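Side-chain contacts in iota-carrageenase (Alteromonas sp., PDB 1H80), which hydrolyses internal beta-1,4 linkages of iota-carrageenan, a sulfated galactan of red algal cell walls, with inversion of anomeric configuration: residues D37-L42 / K87-G92; D23-F28 / G63-L68; V249-H254 / V261-V266. All coordinates share one frame; numbering follows the deposited sequence. Where two conformers were deposited one is given.

Interaction 1 (D37-L42 / K87-G92); sequences DDSNAL and KPTWNG. With CA (calcium ion), chain D.
Asp37 meets Thr89 where the loop leading into helix 39-50 comes alongside the end of strand 85-88, and the Asp37 carboxylate there forms an Asx turn. Starting at CB, the Asp37 side chain first meets a methyl group, with CB 3.7 Å from Thr89 CG2. Its CG follows, facing the two branches of Thr89 and about equally far from OG1 and CG2. Extension of CG away from the backbone N (chi1 -179°) carries the tip to Thr89, whose side chain runs across it at roughly a right angle. There Thr89 OG1 donates to Asp37 OD1 at 2.7 Å, arriving 42° out of the carboxylate plane. The same oxygen also takes bonds from its own segment. Ser39 OG donates to Asp37 OD1 at 2.6 Å along the syn lone pair, and the backbone N of Ser39 closes the Asx turn onto OD1 at 3.1 Å. That N-H stands 66° out of the plane, on the opposite face of the carboxylate from the threonine hydroxyl. Three donors thus grip one oxygen and fix the rotation of the carboxylate at this surface contact. With a valine in place of Thr89, Asp37 OD1 would probably lose its one hydrogen bond from 87-92, leaving Ser39 alone of the two segments to hold the carboxylate. The next residue turns to metal: Asp38, at the N-cap position of the helix, joins Asn31, Asp34 and Ser36 on a calcium ion, binding it through both OD1 and OD2 at 2.4 Å.

Interaction 2 (D23-F28 / G63-L68); sequences DLVDDF and GTYHFL. With NA (sodium ion), chain I.
Leu24 points its CG away from the backbone N (chi1 -179°), and the second torsion (63° to CD1) leaves CD2 as the extended branch, where it reaches both the Tyr65 and the Phe67 ring. In Tyr65, CG lies opposite the carbonyl carbon (chi1 -55°), which sends the ring from strand 64-67 toward the short helix. Leu24 CD2 sits 3.8 Å from Phe67 CZ, at the ring edge and near its plane, the two side chains arriving from opposite directions. The same methyl approaches Tyr65 CE1 obliquely at 4.2 Å. Val25 works on the phenol end: its CG2 lies at the ring edge, 3.3 Å from Tyr65 OH, with the side chains crossing at about a right angle. That hydroxyl is hydrogen-bonded to Pro61 O, a bond that pins the end of the ring beside the valine. These contacts join helix 24-28 to strand 64-71 near the N-terminal end of the beta-helix, where Leu42 of helix 39-50 also packs on Phe67. The helix carrying Leu24 and Val25 is weakly bonded, but Asp23 caps its start: Asp23 OD1 accepts from Asp26 N at 3.0 Å and, weakly, from Val25 N. Asp27 ties the turn back on itself, its OD2 receiving Asp23 N on the anti lone pair, while the same carboxylate chelates a sodium ion with Asp27 OD2 at 2.4 Å and Asp27 OD1 at 2.6 Å.

Interaction 3 (V249-H254 / V261-V266); sequences VMFGPH and VQVTNV
Val261 opens the second strand by pressing against the rim of the Phe251 ring. Its CG1 is 3.8 Å from Phe251 CE2, near the ring plane, and Val261 CB lies in that plane at 4.0 Å from the same carbon. The two side chains come from opposite directions, and the valine therefore abuts the end of the phenylalanine instead of lying over its face. The Phe251 ring also meets Phe348 edge-to-face. Gln262 points away from 249-254, and both ends of its amide are hydrogen-bonded elsewhere, OE1 to the backbone N of Lys4. At Val263 the chain faces inward again and divides its two methyls between two partners. Val263 CG2 comes obliquely to Phe251 CZ at 4.3 Å, while CG1, extended away from the backbone N (chi1 -175°), is 4.1 Å from Val249 CG2. This is the interior of a parallel beta-helix: strands 250-252 and 261-269 belong to different faces of the solenoid, and their inward residues meet side chain to side chain with no hydrogen bond between the segments. Strand 250-252 stacks between 216-218 and 275-277, and 261-269 between 231-243 and 351-359. Thr264 turns its hydroxyl to Asp238 of the preceding rung. Asn265 then takes up a positive phi (61°), a kink in the otherwise extended chain that breaks the simple alternation, and Val266, three residues after Val263, is again directed inward. At the corner where the chain turns into strand 250-252, Val266 CG2 touches Val249 CG2 at 3.9 Å and Val266 CG1 the same methyl at 4.0 Å, the two side chains crossing at about a right angle.

Interactions 1 and 2 are neighbours, their centres 10 Å apart, and their segments alternate along the chain: 23-28, 37-42, 63-68, 87-92. Strand 64-71 of interaction 2 runs parallel beside strand 85-88 of interaction 1, and helices 24-28 and 39-50 follow one another. The backbones touch, with Asp38 N 2.7 Å from His66 O, a probable hydrogen bond, so the calcium-binding loop is tied to the strand. Interaction 3, later in the chain, is centred 34 Å from interaction 1 and 36 Å from interaction 2, nearest atoms about 25 Å from either. In one beta-helix, it packs the buried interior separately from the N-terminal end, where interaction 1 lies at the surface and interaction 2 is buried.

Interaction 1 (D37-L42 / K87-G92)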
# COMPACT_ATOMS: atom_id res chain seq x y z
N ASP A 37 18.82 -21.23 1.48
CA ASP A 37 17.36 -21.20 1.43
C ASP A 37 16.70 -22.05 2.51
O ASP A 37 17.07 -23.20 2.74
CB ASP A 37 16.91 -21.67 0.03
CG ASP A 37 15.41 -21.66 -0.14
OD1 ASP A 37 14.74 -20.74 0.38
OD2 ASP A 37 14.90 -22.57 -0.82
N ASP A 38 15.71 -21.47 3.18
CA ASP A 38 14.99 -22.15 4.26
C ASP A 38 13.52 -22.35 3.91
O ASP A 38 12.72 -22.74 4.76
CB ASP A 38 15.10 -21.32 5.53
CG ASP A 38 16.54 -21.08 5.94
OD1 ASP A 38 17.21 -22.07 6.30
OD2 ASP A 38 17.00 -19.92 5.89
N SER A 39 13.18 -22.10 2.65
CA SER A 39 11.80 -22.22 2.19
C SER A 39 11.16 -23.59 2.40
O SER A 39 10.02 -23.68 2.86
CB SER A 39 11.71 -21.84 0.71
OG SER A 39 12.11 -20.50 0.51
N ASN A 40 11.87 -24.66 2.04
CA ASN A 40 11.31 -25.99 2.19
C ASN A 40 11.01 -26.31 3.65
O ASN A 40 9.98 -26.89 3.96
CB ASN A 40 12.25 -27.04 1.60
CG ASN A 40 11.71 -28.45 1.76
OD1 ASN A 40 12.21 -29.23 2.58
ND2 ASN A 40 10.67 -28.78 1.00
N ALA A 41 11.92 -25.91 4.54
CA ALA A 41 11.73 -26.16 5.97
C ALA A 41 10.45 -25.49 6.43
O ALA A 41 9.62 -26.09 7.10
CB ALA A 41 12.92 -25.63 6.75
N LEU A 42 10.29 -24.22 6.05
CA LEU A 42 9.10 -23.48 6.43
C LEU A 42 7.84 -24.07 5.81
O LEU A 42 6.81 -24.19 6.47
CB LEU A 42 9.23 -22.00 6.05
CG LEU A 42 8.02 -21.12 6.36
CD1 LEU A 42 7.63 -21.25 7.83
CD2 LEU A 42 8.35 -19.68 6.02
N LYS A 87 15.11 -12.65 4.80
CA LYS A 87 15.54 -12.12 3.51
C LYS A 87 14.96 -12.98 2.40
O LYS A 87 14.69 -14.16 2.59
CB LYS A 87 17.07 -12.14 3.42
CG LYS A 87 17.78 -11.29 4.45
CD LYS A 87 19.28 -11.37 4.26
CE LYS A 87 20.01 -10.41 5.18
NZ LYS A 87 21.47 -10.39 4.88
N PRO A 88 14.75 -12.40 1.22
CA PRO A 88 14.20 -13.17 0.10
C PRO A 88 15.26 -14.06 -0.55
O PRO A 88 16.36 -13.60 -0.85
CB PRO A 88 13.69 -12.09 -0.84
CG PRO A 88 14.67 -10.98 -0.64
CD PRO A 88 14.85 -10.96 0.87
N THR A 89 14.91 -15.32 -0.76
CA THR A 89 15.83 -16.25 -1.40
C THR A 89 15.96 -15.81 -2.84
O THR A 89 14.97 -15.44 -3.47
CB THR A 89 15.28 -17.68 -1.37
OG1 THR A 89 15.02 -18.06 -0.01
CG2 THR A 89 16.29 -18.65 -1.97
N TRP A 90 17.18 -15.86 -3.37
CA TRP A 90 17.40 -15.46 -4.75
C TRP A 90 16.76 -16.40 -5.76
O TRP A 90 16.91 -17.62 -5.66
CB TRP A 90 18.91 -15.36 -5.03
CG TRP A 90 19.23 -15.15 -6.48
CD1 TRP A 90 19.97 -15.98 -7.28
CD2 TRP A 90 18.82 -14.06 -7.31
NE1 TRP A 90 20.04 -15.47 -8.55
CE2 TRP A 90 19.34 -14.29 -8.60
CE3 TRP A 90 18.05 -12.90 -7.08
CZ2 TRP A 90 19.13 -13.40 -9.66
CZ3 TRP A 90 17.84 -12.02 -8.14
CH2 TRP A 90 18.38 -12.28 -9.42
N ASN A 91 16.05 -15.82 -6.71
CA ASN A 91 15.40 -16.58 -7.78
C ASN A 91 15.58 -15.72 -9.03
O ASN A 91 15.02 -14.63 -9.11
CB ASN A 91 13.91 -16.78 -7.50
CG ASN A 91 13.26 -17.75 -8.46
OD1 ASN A 91 13.51 -17.71 -9.67
ND2 ASN A 91 12.42 -18.64 -7.94
N GLY A 92 16.36 -16.21 -9.98
CA GLY A 92 16.60 -15.44 -11.19
C GLY A 92 15.66 -15.67 -12.36
O GLY A 92 16.00 -15.33 -13.49
CA CA D . 19.20 -20.85 5.98
O HOH W 1 19.78 -23.03 5.44
O HOH W 2 19.75 -18.48 6.26

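Interaction 2 (D23-F28 / G63-L68)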
# COMPACT_ATOMS: atom_id res chain seq x y z
N ASP A 23 8.84 -25.58 16.35
CA ASP A 23 9.92 -24.62 16.19
C ASP A 23 10.50 -24.90 14.81
O ASP A 23 10.81 -26.05 14.48
CB ASP A 23 10.97 -24.82 17.28
CG ASP A 23 12.13 -23.84 17.18
OD1 ASP A 23 12.90 -23.93 16.20
OD2 ASP A 23 12.26 -22.97 18.07
N LEU A 24 10.63 -23.87 13.99
CA LEU A 24 11.13 -24.03 12.63
C LEU A 24 12.49 -24.70 12.54
O LEU A 24 12.73 -25.53 11.66
CB LEU A 24 11.20 -22.67 11.93
CG LEU A 24 11.69 -22.74 10.48
CD1 LEU A 24 10.71 -23.55 9.64
CD2 LEU A 24 11.82 -21.33 9.94
N VAL A 25 13.38 -24.34 13.45
CA VAL A 25 14.72 -24.91 13.45
C VAL A 25 14.80 -26.29 14.08
O VAL A 25 15.28 -27.24 13.47
CB VAL A 25 15.71 -23.97 14.17
CG1 VAL A 25 17.07 -24.65 14.29
CG2 VAL A 25 15.84 -22.66 13.40
N ASP A 26 14.29 -26.42 15.30
CA ASP A 26 14.39 -27.66 16.08
C ASP A 26 13.51 -28.75 15.45
O ASP A 26 13.92 -29.94 15.48
CB ASP A 26 13.92 -27.41 17.52
N ASP A 27 12.33 -28.44 14.97
CA ASP A 27 11.43 -29.45 14.44
C ASP A 27 11.47 -29.65 12.93
O ASP A 27 11.12 -30.73 12.45
CB ASP A 27 9.99 -29.13 14.87
CG ASP A 27 9.81 -29.21 16.37
OD1 ASP A 27 10.18 -30.25 16.95
OD2 ASP A 27 9.29 -28.25 16.98
N PHE A 28 11.91 -28.64 12.19
CA PHE A 28 11.94 -28.78 10.74
C PHE A 28 13.28 -28.55 10.06
O PHE A 28 13.37 -28.52 8.84
CB PHE A 28 10.83 -27.91 10.14
CG PHE A 28 9.46 -28.42 10.48
CD1 PHE A 28 8.89 -29.44 9.74
CD2 PHE A 28 8.78 -27.94 11.60
CE1 PHE A 28 7.66 -29.99 10.11
CE2 PHE A 28 7.56 -28.48 11.97
CZ PHE A 28 7.00 -29.51 11.23
N GLY A 63 17.50 -15.64 14.22
CA GLY A 63 18.44 -16.06 13.20
C GLY A 63 18.08 -15.37 11.91
O GLY A 63 17.15 -14.56 11.86
N THR A 64 18.82 -15.68 10.85
CA THR A 64 18.57 -15.09 9.55
C THR A 64 18.09 -16.19 8.62
O THR A 64 18.75 -17.21 8.45
CB THR A 64 19.85 -14.45 8.98
OG1 THR A 64 20.25 -13.36 9.83
CG2 THR A 64 19.60 -13.92 7.57
N TYR A 65 16.93 -15.97 8.02
CA TYR A 65 16.33 -16.95 7.14
C TYR A 65 16.08 -16.42 5.76
O TYR A 65 15.82 -15.23 5.57
CB TYR A 65 15.00 -17.42 7.72
CG TYR A 65 15.14 -17.94 9.12
CD1 TYR A 65 15.50 -19.27 9.36
CD2 TYR A 65 14.96 -17.10 10.21
CE1 TYR A 65 15.68 -19.74 10.65
CE2 TYR A 65 15.14 -17.56 11.51
CZ TYR A 65 15.50 -18.88 11.72
OH TYR A 65 15.69 -19.34 12.99
N HIS A 66 16.16 -17.32 4.79
CA HIS A 66 15.90 -16.98 3.40
C HIS A 66 14.66 -17.74 2.96
O HIS A 66 14.64 -18.97 2.96
CB HIS A 66 17.10 -17.34 2.53
CG HIS A 66 18.29 -16.46 2.75
ND1 HIS A 66 19.10 -16.56 3.86
CD2 HIS A 66 18.78 -15.43 2.03
CE1 HIS A 66 20.03 -15.63 3.81
NE2 HIS A 66 19.86 -14.92 2.71
N PHE A 67 13.62 -16.99 2.60
CA PHE A 67 12.36 -17.58 2.16
C PHE A 67 11.92 -16.96 0.85
O PHE A 67 12.29 -15.83 0.54
CB PHE A 67 11.22 -17.32 3.16
CG PHE A 67 11.48 -17.80 4.55
CD1 PHE A 67 11.86 -19.11 4.80
CD2 PHE A 67 11.28 -16.94 5.63
CE1 PHE A 67 12.03 -19.57 6.11
CE2 PHE A 67 11.44 -17.39 6.94
CZ PHE A 67 11.81 -18.70 7.18
N LEU A 68 11.10 -17.69 0.11
CA LEU A 68 10.52 -17.19 -1.12
C LEU A 68 9.41 -18.12 -1.59
O LEU A 68 9.55 -19.34 -1.55
CB LEU A 68 11.57 -17.04 -2.23
CG LEU A 68 11.14 -16.04 -3.31
CD1 LEU A 68 11.19 -14.63 -2.74
CD2 LEU A 68 12.06 -16.14 -4.52
NA NA I . 9.69 -29.09 19.18
O HOH W 3 9.45 -31.52 19.08
O HOH W 4 12.45 -29.71 19.22
O HOH W 5 7.41 -29.25 19.08
O HOH W 6 8.36 -26.58 19.60

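Interaction 3 (V249-H254 / V261-V266)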
# COMPACT_ATOMS: atom_id res chain seq x y z
N VAL A 249 -2.25 8.20 3.33
CA VAL A 249 -3.45 7.54 2.87
C VAL A 249 -3.86 8.08 1.51
O VAL A 249 -3.90 9.29 1.31
CB VAL A 249 -4.61 7.76 3.85
CG1 VAL A 249 -5.88 7.12 3.32
CG2 VAL A 249 -4.25 7.19 5.22
N MET A 250 -4.15 7.19 0.58
CA MET A 250 -4.55 7.61 -0.75
C MET A 250 -5.72 6.81 -1.29
O MET A 250 -5.78 5.59 -1.11
CB MET A 250 -3.36 7.52 -1.70
CG MET A 250 -3.70 7.83 -3.15
SD MET A 250 -4.12 6.34 -4.06
CE MET A 250 -2.66 6.19 -5.09
N PHE A 251 -6.66 7.50 -1.92
CA PHE A 251 -7.83 6.87 -2.51
C PHE A 251 -7.74 7.08 -4.02
O PHE A 251 -7.62 8.22 -4.48
CB PHE A 251 -9.12 7.50 -2.00
CG PHE A 251 -9.33 7.34 -0.52
CD1 PHE A 251 -8.77 8.24 0.38
CD2 PHE A 251 -10.10 6.29 -0.03
CE1 PHE A 251 -8.96 8.09 1.75
CE2 PHE A 251 -10.29 6.13 1.33
CZ PHE A 251 -9.73 7.03 2.23
N GLY A 252 -7.78 5.99 -4.77
CA GLY A 252 -7.72 6.07 -6.21
C GLY A 252 -8.50 4.87 -6.71
O GLY A 252 -7.92 3.81 -6.95
N PRO A 253 -9.82 5.01 -6.90
CA PRO A 253 -10.66 3.90 -7.36
C PRO A 253 -10.51 3.46 -8.81
O PRO A 253 -10.95 2.37 -9.17
CB PRO A 253 -12.06 4.41 -7.06
CG PRO A 253 -11.94 5.87 -7.39
CD PRO A 253 -10.61 6.24 -6.76
N HIS A 254 -9.88 4.29 -9.63
CA HIS A 254 -9.72 3.96 -11.04
C HIS A 254 -11.10 3.65 -11.63
O HIS A 254 -11.95 4.53 -11.69
CB HIS A 254 -8.77 2.78 -11.22
CG HIS A 254 -7.32 3.14 -11.06
ND1 HIS A 254 -6.43 3.15 -12.11
CD2 HIS A 254 -6.62 3.56 -9.97
CE1 HIS A 254 -5.25 3.55 -11.68
NE2 HIS A 254 -5.34 3.80 -10.39
N VAL A 261 -15.12 3.47 3.80
CA VAL A 261 -13.80 3.43 4.42
C VAL A 261 -13.75 4.49 5.50
O VAL A 261 -14.18 5.62 5.30
CB VAL A 261 -12.67 3.75 3.40
CG1 VAL A 261 -11.31 3.71 4.10
CG2 VAL A 261 -12.71 2.76 2.25
N GLN A 262 -13.23 4.12 6.67
CA GLN A 262 -13.08 5.08 7.75
C GLN A 262 -11.63 5.06 8.19
O GLN A 262 -11.07 4.00 8.46
CB GLN A 262 -13.97 4.74 8.94
CG GLN A 262 -13.70 5.67 10.12
CD GLN A 262 -14.60 5.39 11.30
OE1 GLN A 262 -15.78 5.73 11.29
NE2 GLN A 262 -14.04 4.75 12.33
N VAL A 263 -11.03 6.24 8.25
CA VAL A 263 -9.64 6.36 8.66
C VAL A 263 -9.55 7.35 9.80
O VAL A 263 -10.17 8.42 9.76
CB VAL A 263 -8.75 6.86 7.50
CG1 VAL A 263 -7.30 6.86 7.94
CG2 VAL A 263 -8.93 5.98 6.28
N THR A 264 -8.78 7.00 10.82
CA THR A 264 -8.59 7.89 11.95
C THR A 264 -7.11 8.01 12.25
O THR A 264 -6.36 7.05 12.11
CB THR A 264 -9.31 7.38 13.22
OG1 THR A 264 -8.82 6.08 13.57
CG2 THR A 264 -10.81 7.32 12.99
N ASN A 265 -6.69 9.21 12.65
CA ASN A 265 -5.31 9.47 13.01
C ASN A 265 -4.31 9.23 11.88
O ASN A 265 -3.62 8.21 11.84
CB ASN A 265 -4.93 8.64 14.24
CG ASN A 265 -3.56 8.98 14.78
OD1 ASN A 265 -2.96 9.99 14.39
ND2 ASN A 265 -3.07 8.16 15.70
N VAL A 266 -4.25 10.19 10.97
CA VAL A 266 -3.34 10.12 9.83
C VAL A 266 -2.30 11.20 10.03
O VAL A 266 -2.63 12.34 10.35
CB VAL A 266 -4.09 10.39 8.51
CG1 VAL A 266 -3.12 10.38 7.34
CG2 VAL A 266 -5.18 9.36 8.32